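Local coordinates for protein mevalonate kinase (Staphylococcus aureus, PDB 2X7I) that probably phosphorylates mevalonate with ATP to give phosphomevalonate, as a member of the GHMP kinase family, at residues A[6-11]-A[38-43]; A[55-60]-A[90-95]; A[231-236]-A[264-269]; A[16-21]-A[212-217]. One frame throughout, in Å; residues are numbered along the deposited sequence.

In the fold
The chain starts with strand 6-16, which pairs back with strand 29-45 at interaction 1. Before that hairpin-like excursion closes, residues 16-21 have already opened interaction 4, so interactions 1 and 4 cross. Interaction 2 follows interaction 1 in series, adding strand 53-58 beside strand 87-93, itself a neighbour of strand 29-45; it is nested inside the long loop that interaction 4 closes when helix 203-222 returns to residues 16-21. Interaction 3 comes last, folding helix 226-243 onto strand 264-267. Interactions 1 and 2 build the mixed N-terminal sheet, while 3 and 4 touch each other on the far side of the chain's centre from 1 and 2, joining C-terminal helices and sheet to the first turn.

Interaction 1: residues A[6-11]-A[38-43]; sequences KGYGES and KIKVLI
Strands 6-11 and 38-43 pair antiparallel at one side of the mixed sheet of the GHMP kinase N-terminal domain, from G7 opposite I43 to S11 opposite I39. Three hydrogen-bonded pairs carry six backbone bonds. I43 N reaches G7 O at 2.9 Å, V41 N reaches G9 O at 2.9 Å, and S11 N donates to I39 O over the same 2.9 Å.

The side chains of Y8, E10, K40 and L42 share one face. Y8 has CG anti to the backbone N (chi1 180°), and its ring extends diagonally over the neighbouring strand: CD2 comes 3.4 Å from V41 O, and the phenol OH lies 3.2 Å from K40 CG. E10 and K40 run side by side in the same direction, CG to CG 3.7 Å. At the other end, L42 CD1 rests 4.0 Å from K6 CG. The opposite face, with S11, I39 and V41, packs against helix 103-119, and strand 87-93 continues the sheet beyond 38-43.

The K40 methylenes thus pack against the phenol oxygen of Y8 and beside the CG methylene of E10, so this lysine contributes its aliphatic part to the contact. E10 OE2 and K40 NZ stay 4.9 Å apart, too far for a salt bridge, though their opposite charges probably attract weakly, and the backbone bonds supply most of the directional cohesion.

Interaction 2: residues A[55-60]-A[90-95]; sequences KSDVYD and TIQTNL
Y59 meets Q92 where strands 53-58 and 87-93, the two parallel strands of a beta-alpha-beta unit with helix 70-80 as the crossover, run out into loops. The tyrosine side chain crosses that of Q92 at a slant, ring and amide planes 42° apart. Its CE2 lies 3.8 Å from Q92 CB, and its OH gives a weak hydrogen bond to Q92 OE1 at 2.7 Å. Y59 CG stands anti to the carbonyl carbon (chi1 -77°), which brings it to the side of the backbone N; T93 O lies at the edge of the ring, near its plane.

D57 shares this face with Q92 and T90. It lies alongside Q92, pointing the same way, but the carboxylate is turned 73° from the amide plane. Its OD2 meets carbon, 3.7 Å from Q92 CG and equally far from T90 CG2. On the other face V58 and T93 also lie side by side, V58 CG1 against T93 CG2, and S56 OG approaches I91 CD1.

Four backbone bonds hold the register, alternating between the strands in the parallel fashion: I91 N to K55 O, D57 N to I91 O, T93 N to D57 O, and Y59 N to T93 O, the last carrying the pairing one residue past the strand. Beyond it, strand 29-45 flanks the other side of 87-93, with I91 packing on V41. T93 also ends its own strand in an ST turn: its OG1 accepts a hydrogen bond from L95 N at 2.9 Å.

Interaction 3: residues A[231-236]-A[264-269]; sequences DIFNEC and AGKLTG
F233 and K266 form the main apolar contact between helix 226-243 and strand 264-267, an outer strand of the antiparallel C-terminal sheet; the strand leads straight into the glycine-rich TGAG motif of GHMP kinases. The lysine chain crosses the phenylalanine at about a right angle, with CD over the centre of the ring, 3.8 Å from its centroid, in a CH-pi contact. K266 CG sits in the crowded position between backbone N and carbonyl carbon (chi1 74°), and it too lies over the ring, near F233 CD2. K266 CE continues to C236 CB at 3.8 Å, while F233 CB packs on A264 CB at the same distance.

Polar contacts gather round N234. Its OD1 accepts a weak hydrogen bond from G265 N at 3.4 Å, and a water bridges the two segments by donating to N234 OD1 and to G265 O, each at 2.7 Å. The amide's ND2 donates to I263 O, which fixes its orientation.

Charge enters through K266 NZ, 5.9 Å from the F233 centroid and so at most weakly attracted to the ring. The ammonium group is gripped instead by L267 O at 2.7 Å and by L17 O of the N-terminal part of the chain. Its buried charge is therefore met by backbone carbonyls, whose dipoles would probably help to stabilise it, while the methylenes do the packing.

Interaction 4: residues A[16-21]-A[212-217]; sequences ILIGEH and KLVLRA
I18 presses its branched side chain onto helix 203-222, meeting A217 and V214 with its two methyl ends. CD1 lies 3.3 Å from A217 CB, tighter than usual van der Waals contact, and 4.1 Å from L213 O. CG2 meets V214 CG2 at 3.6 Å, and the same valine methyl stands 3.9 Å from I18 CB. The two beta-branched chains slide past each other in opposite directions. In I18, CG1 is anti to the carbonyl carbon (chi1 -49°) and CG2 anti to the backbone N, which separates the two branches; the near-extended chi2 (153°) then carries CD1 on to A217, one helical turn from the V214 that CG2 meets. The side chains that meet are all aliphatic, with 163 Å² buried between the segments.

What places I18 is the bend of the chain. Just after strand 6-16 the chain turns a corner at L17 and I18, and the backbone of both residues is hydrogen-bonded to I30 of strand 29-45. G19, E20 and H21 probably belong to the conserved N-terminal sequence motif of GHMP kinases. G19 has a backbone conformation in which a CB would jam against the preceding carbonyl oxygen, and its N stays 4.5 Å from V214 CG2.

Further out, I232 and C236 of helix 226-243 also touch I18, and C236 packs on L213 as well. V214 touches W158 and Q160 of strand 157-160 as well as I30, against which A217 rests too. R216 of helix 203-222 forms a salt bridge through NH2 with E235 OE2 of helix 226-243, tying the two consecutive helices together.

Interaction 1: residues A[6-11]-A[38-43]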
loop_
_atom_site.group_PDB
_atom_site.type_symbol
_atom_site.label_atom_id
_atom_site.label_comp_id
_atom_site.label_asym_id
_atom_site.label_seq_id
_atom_site.Cartn_x
_atom_site.Cartn_y
_atom_site.Cartn_z
ATOM N N LYS A 6 21.183 -15.446 11.172
ATOM C CA LYS A 6 19.790 -15.456 10.684
ATOM C C LYS A 6 18.962 -14.231 11.093
ATOM O O LYS A 6 19.051 -13.753 12.224
ATOM C CB LYS A 6 19.066 -16.740 11.103
ATOM C CG LYS A 6 17.695 -16.929 10.416
ATOM C CD LYS A 6 17.332 -18.407 10.176
ATOM C CE LYS A 6 16.632 -19.045 11.372
ATOM N NZ LYS A 6 15.225 -18.550 11.520
ATOM N N GLY A 7 18.147 -13.745 10.158
ATOM C CA GLY A 7 17.394 -12.506 10.339
ATOM C C GLY A 7 16.076 -12.473 9.591
ATOM O O GLY A 7 15.995 -12.834 8.420
ATOM N N TYR A 8 15.041 -12.013 10.275
ATOM C CA TYR A 8 13.692 -12.016 9.742
ATOM C C TYR A 8 13.061 -10.628 9.863
ATOM O O TYR A 8 13.222 -9.964 10.885
ATOM C CB TYR A 8 12.844 -13.039 10.506
ATOM C CG TYR A 8 11.427 -13.093 10.012
ATOM C CD1 TYR A 8 10.390 -12.526 10.748
ATOM C CD2 TYR A 8 11.129 -13.661 8.779
ATOM C CE1 TYR A 8 9.080 -12.551 10.281
ATOM C CE2 TYR A 8 9.829 -13.697 8.301
ATOM C CZ TYR A 8 8.805 -13.142 9.059
ATOM O OH TYR A 8 7.514 -13.168 8.579
ATOM N N GLY A 9 12.347 -10.197 8.826
ATOM C CA GLY A 9 11.599 -8.940 8.884
ATOM C C GLY A 9 10.265 -8.990 8.163
ATOM O O GLY A 9 10.092 -9.732 7.200
ATOM N N GLU A 10 9.319 -8.189 8.637
ATOM C CA GLU A 10 7.992 -8.091 8.040
ATOM C C GLU A 10 7.602 -6.646 7.836
ATOM O O GLU A 10 8.070 -5.753 8.551
ATOM C CB GLU A 10 6.944 -8.710 8.956
ATOM C CG GLU A 10 6.487 -10.070 8.544
ATOM C CD GLU A 10 5.715 -10.761 9.644
ATOM O OE1 GLU A 10 4.922 -10.086 10.323
ATOM O OE2 GLU A 10 5.911 -11.974 9.845
ATOM N N SER A 11 6.691 -6.437 6.892
ATOM C CA SER A 11 6.126 -5.118 6.648
ATOM C C SER A 11 4.701 -5.181 6.110
ATOM O O SER A 11 4.355 -6.072 5.332
ATOM C CB SER A 11 6.990 -4.354 5.651
ATOM O OG SER A 11 6.536 -3.017 5.542
ATOM N N LYS A 38 1.133 -8.062 3.304
ATOM C CA LYS A 38 2.307 -8.459 4.079
ATOM C C LYS A 38 3.462 -8.841 3.162
ATOM O O LYS A 38 3.302 -9.644 2.248
ATOM C CB LYS A 38 1.980 -9.633 5.004
ATOM C CG LYS A 38 1.060 -9.267 6.192
ATOM C CD LYS A 38 1.787 -8.401 7.259
ATOM C CE LYS A 38 0.861 -7.374 7.905
ATOM N NZ LYS A 38 -0.189 -7.987 8.785
ATOM N N ILE A 39 4.622 -8.250 3.425
ATOM C CA ILE A 39 5.864 -8.663 2.813
ATOM C C ILE A 39 6.768 -9.210 3.913
ATOM O O ILE A 39 6.973 -8.540 4.926
ATOM C CB ILE A 39 6.537 -7.495 2.086
ATOM C CG1 ILE A 39 5.640 -7.029 0.931
ATOM C CG2 ILE A 39 7.919 -7.890 1.600
ATOM C CD1 ILE A 39 6.386 -6.572 -0.314
ATOM N N LYS A 40 7.283 -10.426 3.711
ATOM C CA LYS A 40 8.198 -11.076 4.645
ATOM C C LYS A 40 9.555 -11.305 3.973
ATOM O O LYS A 40 9.613 -11.827 2.859
ATOM C CB LYS A 40 7.644 -12.437 5.079
ATOM C CG LYS A 40 6.255 -12.411 5.713
ATOM C CD LYS A 40 5.755 -13.824 5.957
ATOM C CE LYS A 40 4.426 -13.835 6.700
ATOM N NZ LYS A 40 3.320 -13.225 5.894
ATOM N N VAL A 41 10.634 -10.940 4.662
ATOM C CA VAL A 41 11.988 -11.222 4.188
ATOM C C VAL A 41 12.739 -12.086 5.205
ATOM O O VAL A 41 12.720 -11.809 6.404
ATOM C CB VAL A 41 12.788 -9.915 3.900
ATOM C CG1 VAL A 41 14.257 -10.231 3.569
ATOM C CG2 VAL A 41 12.121 -9.118 2.771
ATOM N N LEU A 42 13.387 -13.137 4.711
ATOM C CA LEU A 42 14.250 -13.992 5.521
ATOM C C LEU A 42 15.653 -14.009 4.910
ATOM O O LEU A 42 15.806 -14.215 3.711
ATOM C CB LEU A 42 13.683 -15.412 5.590
ATOM C CG LEU A 42 14.544 -16.466 6.293
ATOM C CD1 LEU A 42 14.745 -16.142 7.777
ATOM C CD2 LEU A 42 13.931 -17.860 6.123
ATOM N N ILE A 43 16.665 -13.790 5.749
ATOM C CA ILE A 43 18.067 -13.840 5.342
ATOM C C ILE A 43 18.753 -14.915 6.169
ATOM O O ILE A 43 18.814 -14.797 7.390
ATOM C CB ILE A 43 18.788 -12.488 5.585
ATOM C CG1 ILE A 43 17.952 -11.324 5.033
ATOM C CG2 ILE A 43 20.191 -12.520 4.977
ATOM C CD1 ILE A 43 18.647 -9.968 5.061
#

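Interaction 2: residues A[55-60]-A[90-95]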
loop_
_atom_site.group_PDB
_atom_site.type_symbol
_atom_site.label_atom_id
_atom_site.label_comp_id
_atom_site.label_asym_id
_atom_site.label_seq_id
_atom_site.Cartn_x
_atom_site.Cartn_y
_atom_site.Cartn_z
ATOM N N LYS A 55 15.318 -15.823 -3.544
ATOM C CA LYS A 55 14.068 -16.424 -3.985
ATOM C C LYS A 55 12.912 -15.471 -3.722
ATOM O O LYS A 55 12.759 -14.985 -2.616
ATOM C CB LYS A 55 13.829 -17.737 -3.255
ATOM C CG LYS A 55 12.645 -18.545 -3.799
ATOM C CD LYS A 55 12.393 -19.808 -2.994
ATOM C CE LYS A 55 11.372 -20.701 -3.688
ATOM N NZ LYS A 55 11.225 -22.028 -3.022
ATOM N N SER A 56 12.117 -15.186 -4.752
ATOM C CA SER A 56 10.935 -14.335 -4.613
ATOM C C SER A 56 9.693 -15.166 -4.807
ATOM O O SER A 56 9.489 -15.707 -5.886
ATOM C CB SER A 56 10.940 -13.222 -5.647
ATOM O OG SER A 56 11.803 -12.187 -5.251
ATOM N N ASP A 57 8.879 -15.267 -3.756
ATOM C CA ASP A 57 7.632 -16.026 -3.788
ATOM C C ASP A 57 6.489 -15.041 -3.945
ATOM O O ASP A 57 6.367 -14.091 -3.161
ATOM C CB ASP A 57 7.410 -16.809 -2.487
ATOM C CG ASP A 57 8.543 -17.773 -2.156
ATOM O OD1 ASP A 57 9.222 -18.282 -3.078
ATOM O OD2 ASP A 57 8.733 -18.036 -0.946
ATOM N N VAL A 58 5.650 -15.254 -4.950
ATOM C CA VAL A 58 4.484 -14.392 -5.140
ATOM C C VAL A 58 3.225 -15.224 -4.963
ATOM O O VAL A 58 3.045 -16.270 -5.606
ATOM C CB VAL A 58 4.495 -13.647 -6.495
ATOM C CG1 VAL A 58 5.560 -12.568 -6.471
ATOM C CG2 VAL A 58 4.703 -14.623 -7.670
ATOM N N TYR A 59 2.373 -14.747 -4.058
ATOM C CA TYR A 59 1.196 -15.485 -3.639
ATOM C C TYR A 59 0.024 -15.048 -4.489
ATOM O O TYR A 59 -0.051 -13.891 -4.911
ATOM C CB TYR A 59 0.945 -15.297 -2.135
ATOM C CG TYR A 59 1.901 -16.135 -1.320
ATOM C CD1 TYR A 59 1.498 -17.332 -0.736
ATOM C CD2 TYR A 59 3.232 -15.758 -1.179
ATOM C CE1 TYR A 59 2.391 -18.105 -0.010
ATOM C CE2 TYR A 59 4.127 -16.531 -0.452
ATOM C CZ TYR A 59 3.705 -17.692 0.127
ATOM O OH TYR A 59 4.609 -18.448 0.837
ATOM N N ASP A 60 -0.865 -15.997 -4.756
ATOM C CA ASP A 60 -1.914 -15.835 -5.750
ATOM C C ASP A 60 -1.299 -15.771 -7.165
ATOM O O ASP A 60 -0.103 -16.049 -7.337
ATOM C CB ASP A 60 -2.775 -14.615 -5.426
ATOM C CG ASP A 60 -4.148 -14.715 -6.029
ATOM O OD1 ASP A 60 -5.114 -15.091 -5.310
ATOM O OD2 ASP A 60 -4.240 -14.451 -7.249
ATOM N N THR A 90 15.012 -14.923 1.031
ATOM C CA THR A 90 13.650 -15.277 0.638
ATOM C C THR A 90 12.745 -14.069 0.899
ATOM O O THR A 90 12.807 -13.456 1.963
ATOM C CB THR A 90 13.141 -16.509 1.417
ATOM O OG1 THR A 90 14.027 -17.624 1.209
ATOM C CG2 THR A 90 11.745 -16.905 0.954
ATOM N N ILE A 91 11.951 -13.707 -0.104
ATOM C CA ILE A 91 10.998 -12.605 -0.022
ATOM C C ILE A 91 9.647 -13.201 -0.375
ATOM O O ILE A 91 9.523 -13.870 -1.394
ATOM C CB ILE A 91 11.326 -11.466 -1.041
ATOM C CG1 ILE A 91 12.760 -10.978 -0.875
ATOM C CG2 ILE A 91 10.384 -10.266 -0.863
ATOM C CD1 ILE A 91 13.543 -10.942 -2.179
ATOM N N GLN A 92 8.651 -12.998 0.481
ATOM C CA GLN A 92 7.286 -13.424 0.185
ATOM C C GLN A 92 6.410 -12.185 0.110
ATOM O O GLN A 92 6.479 -11.345 0.988
ATOM C CB GLN A 92 6.739 -14.349 1.278
ATOM C CG GLN A 92 7.547 -15.606 1.551
ATOM C CD GLN A 92 7.037 -16.355 2.770
ATOM O OE1 GLN A 92 6.005 -17.021 2.716
ATOM N NE2 GLN A 92 7.751 -16.235 3.880
ATOM N N THR A 93 5.598 -12.064 -0.938
ATOM C CA THR A 93 4.681 -10.933 -1.038
ATOM C C THR A 93 3.239 -11.287 -1.390
ATOM O O THR A 93 2.957 -12.120 -2.254
ATOM C CB THR A 93 5.163 -9.843 -2.025
ATOM O OG1 THR A 93 4.126 -8.863 -2.166
ATOM C CG2 THR A 93 5.500 -10.414 -3.400
ATOM N N ASN A 94 2.354 -10.560 -0.723
ATOM C CA ASN A 94 0.914 -10.624 -0.872
ATOM C C ASN A 94 0.380 -9.544 -1.836
ATOM O O ASN A 94 -0.814 -9.520 -2.162
ATOM C CB ASN A 94 0.316 -10.349 0.515
ATOM C CG ASN A 94 -1.114 -10.753 0.617
ATOM O OD1 ASN A 94 -1.637 -11.430 -0.269
ATOM N ND2 ASN A 94 -1.768 -10.351 1.700
ATOM N N LEU A 95 1.276 -8.652 -2.263
ATOM C CA LEU A 95 0.919 -7.379 -2.892
ATOM C C LEU A 95 1.228 -7.355 -4.379
ATOM O O LEU A 95 2.286 -7.803 -4.796
ATOM C CB LEU A 95 1.683 -6.243 -2.220
ATOM C CG LEU A 95 1.362 -6.040 -0.743
ATOM C CD1 LEU A 95 2.274 -4.987 -0.140
ATOM C CD2 LEU A 95 -0.086 -5.662 -0.574
#

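Interaction 3: residues A[231-236]-A[264-269]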
loop_
_atom_site.group_PDB
_atom_site.type_symbol
_atom_site.label_atom_id
_atom_site.label_comp_id
_atom_site.label_asym_id
_atom_site.label_seq_id
_atom_site.Cartn_x
_atom_site.Cartn_y
_atom_site.Cartn_z
ATOM N N ASP A 231 -19.579 9.194 3.217
ATOM C CA ASP A 231 -19.982 10.400 2.500
ATOM C C ASP A 231 -18.822 10.925 1.643
ATOM O O ASP A 231 -18.960 11.094 0.431
ATOM C CB ASP A 231 -20.456 11.453 3.504
ATOM C CG ASP A 231 -20.769 12.794 2.865
ATOM O OD1 ASP A 231 -20.834 12.896 1.622
ATOM O OD2 ASP A 231 -20.955 13.763 3.623
ATOM N N ILE A 232 -17.674 11.142 2.275
ATOM C CA ILE A 232 -16.482 11.657 1.594
ATOM C C ILE A 232 -16.036 10.767 0.430
ATOM O O ILE A 232 -15.708 11.276 -0.635
ATOM C CB ILE A 232 -15.319 11.882 2.604
ATOM C CG1 ILE A 232 -15.657 13.075 3.509
ATOM C CG2 ILE A 232 -14.006 12.124 1.890
ATOM C CD1 ILE A 232 -14.786 13.192 4.723
ATOM N N PHE A 233 -16.037 9.450 0.623
ATOM C CA PHE A 233 -15.712 8.518 -0.475
ATOM C C PHE A 233 -16.647 8.748 -1.667
ATOM O O PHE A 233 -16.197 8.848 -2.801
ATOM C CB PHE A 233 -15.833 7.060 -0.026
ATOM C CG PHE A 233 -14.550 6.450 0.504
ATOM C CD1 PHE A 233 -13.637 7.197 1.243
ATOM C CD2 PHE A 233 -14.279 5.110 0.284
ATOM C CE1 PHE A 233 -12.471 6.620 1.730
ATOM C CE2 PHE A 233 -13.114 4.527 0.764
ATOM C CZ PHE A 233 -12.211 5.291 1.494
ATOM N N ASN A 234 -17.951 8.830 -1.397
ATOM C CA ASN A 234 -18.960 8.953 -2.452
ATOM C C ASN A 234 -18.916 10.321 -3.142
ATOM O O ASN A 234 -19.172 10.426 -4.346
ATOM C CB ASN A 234 -20.357 8.670 -1.891
ATOM C CG ASN A 234 -20.556 7.200 -1.515
ATOM O OD1 ASN A 234 -20.167 6.302 -2.268
ATOM N ND2 ASN A 234 -21.191 6.954 -0.367
ATOM N N GLU A 235 -18.572 11.357 -2.380
ATOM C CA GLU A 235 -18.343 12.690 -2.944
ATOM C C GLU A 235 -17.123 12.720 -3.851
ATOM O O GLU A 235 -17.173 13.314 -4.928
ATOM C CB GLU A 235 -18.217 13.753 -1.841
ATOM C CG GLU A 235 -19.519 13.959 -1.088
ATOM C CD GLU A 235 -19.630 15.306 -0.390
ATOM O OE1 GLU A 235 -19.267 16.344 -1.000
ATOM O OE2 GLU A 235 -20.125 15.334 0.758
ATOM N N CYS A 236 -16.034 12.077 -3.425
ATOM C CA CYS A 236 -14.806 11.973 -4.229
ATOM C C CYS A 236 -15.109 11.344 -5.580
ATOM O O CYS A 236 -14.695 11.843 -6.624
ATOM C CB CYS A 236 -13.751 11.098 -3.539
ATOM S SG CYS A 236 -12.964 11.775 -2.070
ATOM N N ALA A 264 -20.215 2.705 0.178
ATOM C CA ALA A 264 -19.409 3.735 -0.472
ATOM C C ALA A 264 -18.338 3.104 -1.357
ATOM O O ALA A 264 -17.976 1.944 -1.171
ATOM C CB ALA A 264 -18.767 4.654 0.576
ATOM N N GLY A 265 -17.834 3.884 -2.307
ATOM C CA GLY A 265 -16.813 3.428 -3.238
ATOM C C GLY A 265 -16.031 4.578 -3.851
ATOM O O GLY A 265 -16.582 5.660 -4.090
ATOM N N LYS A 266 -14.736 4.350 -4.077
ATOM C CA LYS A 266 -13.884 5.274 -4.832
ATOM C C LYS A 266 -12.641 4.577 -5.356
ATOM O O LYS A 266 -12.298 3.480 -4.931
ATOM C CB LYS A 266 -13.465 6.482 -3.984
ATOM C CG LYS A 266 -12.391 6.206 -2.909
ATOM C CD LYS A 266 -12.010 7.470 -2.149
ATOM C CE LYS A 266 -11.136 8.434 -2.968
ATOM N NZ LYS A 266 -9.755 7.927 -3.203
ATOM N N LEU A 267 -11.971 5.229 -6.293
ATOM C CA LEU A 267 -10.694 4.767 -6.808
ATOM C C LEU A 267 -9.585 5.476 -6.050
ATOM O O LEU A 267 -9.756 6.601 -5.582
ATOM C CB LEU A 267 -10.587 5.088 -8.295
ATOM C CG LEU A 267 -11.665 4.495 -9.206
ATOM C CD1 LEU A 267 -11.465 4.966 -10.647
ATOM C CD2 LEU A 267 -11.668 2.973 -9.133
ATOM N N THR A 268 -8.439 4.821 -5.928
ATOM C CA THR A 268 -7.279 5.453 -5.314
ATOM C C THR A 268 -6.577 6.348 -6.317
ATOM O O THR A 268 -6.840 6.274 -7.517
ATOM C CB THR A 268 -6.279 4.407 -4.790
ATOM O OG1 THR A 268 -5.814 3.589 -5.875
ATOM C CG2 THR A 268 -6.935 3.548 -3.731
ATOM N N GLY A 269 -5.695 7.209 -5.822
ATOM C CA GLY A 269 -4.780 7.964 -6.688
ATOM C C GLY A 269 -5.441 9.020 -7.543
ATOM O O GLY A 269 -5.033 9.259 -8.679
HETATM O O HOH W 1 -19.220 5.812 -4.734
#

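Interaction 4: residues A[16-21]-A[212-217]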
loop_
_atom_site.group_PDB
_atom_site.type_symbol
_atom_site.label_atom_id
_atom_site.label_comp_id
_atom_site.label_asym_id
_atom_site.label_seq_id
_atom_site.Cartn_x
_atom_site.Cartn_y
_atom_site.Cartn_z
ATOM N N ILE A 16 -3.433 4.988 0.047
ATOM C CA ILE A 16 -3.817 6.386 0.004
ATOM C C ILE A 16 -5.331 6.362 -0.103
ATOM O O ILE A 16 -5.877 6.073 -1.168
ATOM C CB ILE A 16 -3.207 7.126 -1.212
ATOM C CG1 ILE A 16 -1.671 7.032 -1.226
ATOM C CG2 ILE A 16 -3.628 8.582 -1.209
ATOM C CD1 ILE A 16 -0.991 7.595 0.015
ATOM N N LEU A 17 -6.010 6.609 1.015
ATOM C CA LEU A 17 -7.469 6.617 1.035
ATOM C C LEU A 17 -8.016 7.695 0.110
ATOM O O LEU A 17 -8.943 7.450 -0.664
ATOM C CB LEU A 17 -7.978 6.870 2.448
ATOM C CG LEU A 17 -7.865 5.721 3.452
ATOM C CD1 LEU A 17 -8.530 6.158 4.748
ATOM C CD2 LEU A 17 -8.498 4.442 2.939
ATOM N N ILE A 18 -7.434 8.890 0.212
ATOM C CA ILE A 18 -7.797 10.033 -0.619
ATOM C C ILE A 18 -6.504 10.758 -0.920
ATOM O O ILE A 18 -5.671 10.938 -0.026
ATOM C CB ILE A 18 -8.717 11.019 0.107
ATOM C CG1 ILE A 18 -9.883 10.309 0.775
ATOM C CG2 ILE A 18 -9.260 12.073 -0.849
ATOM C CD1 ILE A 18 -10.412 11.064 1.988
ATOM N N GLY A 19 -6.343 11.177 -2.170
ATOM C CA GLY A 19 -5.132 11.856 -2.609
ATOM C C GLY A 19 -4.551 11.187 -3.832
ATOM O O GLY A 19 -4.935 10.069 -4.175
ATOM N N GLU A 20 -3.626 11.876 -4.490
ATOM C CA GLU A 20 -3.029 11.376 -5.718
ATOM C C GLU A 20 -2.006 10.271 -5.488
ATOM O O GLU A 20 -1.522 10.055 -4.385
ATOM C CB GLU A 20 -2.416 12.523 -6.553
ATOM C CG GLU A 20 -1.178 13.204 -5.965
ATOM C CD GLU A 20 -0.941 14.602 -6.559
ATOM O OE1 GLU A 20 -0.425 14.699 -7.700
ATOM O OE2 GLU A 20 -1.293 15.598 -5.882
ATOM N N HIS A 21 -1.719 9.562 -6.570
ATOM C CA HIS A 21 -0.696 8.536 -6.603
ATOM C C HIS A 21 0.695 9.136 -6.370
ATOM O O HIS A 21 0.997 10.217 -6.850
ATOM C CB HIS A 21 -0.758 7.835 -7.973
ATOM C CG HIS A 21 0.363 6.880 -8.220
ATOM N ND1 HIS A 21 1.443 7.193 -9.019
ATOM C CD2 HIS A 21 0.567 5.611 -7.795
ATOM C CE1 HIS A 21 2.271 6.164 -9.065
ATOM N NE2 HIS A 21 1.763 5.190 -8.334
ATOM N N LYS A 212 -9.934 19.802 -0.527
ATOM C CA LYS A 212 -10.920 20.050 0.539
ATOM C C LYS A 212 -11.480 18.755 1.142
ATOM O O LYS A 212 -11.732 18.702 2.336
ATOM C CB LYS A 212 -12.064 21.007 0.111
ATOM C CG LYS A 212 -12.702 20.775 -1.260
ATOM C CD LYS A 212 -13.778 21.836 -1.558
ATOM C CE LYS A 212 -13.831 22.221 -3.037
ATOM N NZ LYS A 212 -12.712 23.135 -3.448
ATOM N N LEU A 213 -11.655 17.712 0.330
ATOM C CA LEU A 213 -12.131 16.419 0.845
ATOM C C LEU A 213 -11.119 15.717 1.763
ATOM O O LEU A 213 -11.522 14.997 2.671
ATOM C CB LEU A 213 -12.536 15.490 -0.297
ATOM C CG LEU A 213 -13.766 15.939 -1.093
ATOM C CD1 LEU A 213 -13.914 15.110 -2.367
ATOM C CD2 LEU A 213 -15.025 15.849 -0.239
ATOM N N VAL A 214 -9.823 15.910 1.513
ATOM C CA VAL A 214 -8.772 15.412 2.405
ATOM C C VAL A 214 -8.806 16.151 3.754
ATOM O O VAL A 214 -8.508 15.562 4.794
ATOM C CB VAL A 214 -7.353 15.546 1.771
ATOM C CG1 VAL A 214 -6.263 15.248 2.795
ATOM C CG2 VAL A 214 -7.212 14.633 0.562
ATOM N N LEU A 215 -9.173 17.432 3.733
ATOM C CA LEU A 215 -9.260 18.230 4.955
ATOM C C LEU A 215 -10.404 17.734 5.843
ATOM O O LEU A 215 -10.235 17.574 7.051
ATOM C CB LEU A 215 -9.440 19.717 4.628
ATOM C CG LEU A 215 -9.520 20.687 5.811
ATOM C CD1 LEU A 215 -8.370 20.460 6.795
ATOM C CD2 LEU A 215 -9.559 22.142 5.327
ATOM N N ARG A 216 -11.559 17.476 5.242
ATOM C CA ARG A 216 -12.675 16.897 5.985
ATOM C C ARG A 216 -12.376 15.468 6.458
ATOM O O ARG A 216 -12.826 15.065 7.521
ATOM C CB ARG A 216 -13.936 16.887 5.135
ATOM C CG ARG A 216 -14.453 18.268 4.758
ATOM C CD ARG A 216 -15.514 18.159 3.657
ATOM N NE ARG A 216 -16.544 17.151 3.963
ATOM C CZ ARG A 216 -17.514 16.793 3.119
ATOM N NH1 ARG A 216 -17.609 17.357 1.917
ATOM N NH2 ARG A 216 -18.404 15.872 3.484
ATOM N N ALA A 217 -11.635 14.710 5.657
ATOM C CA ALA A 217 -11.256 13.330 6.004
ATOM C C ALA A 217 -10.355 13.241 7.234
ATOM O O ALA A 217 -10.431 12.282 7.987
ATOM C CB ALA A 217 -10.575 12.669 4.820
#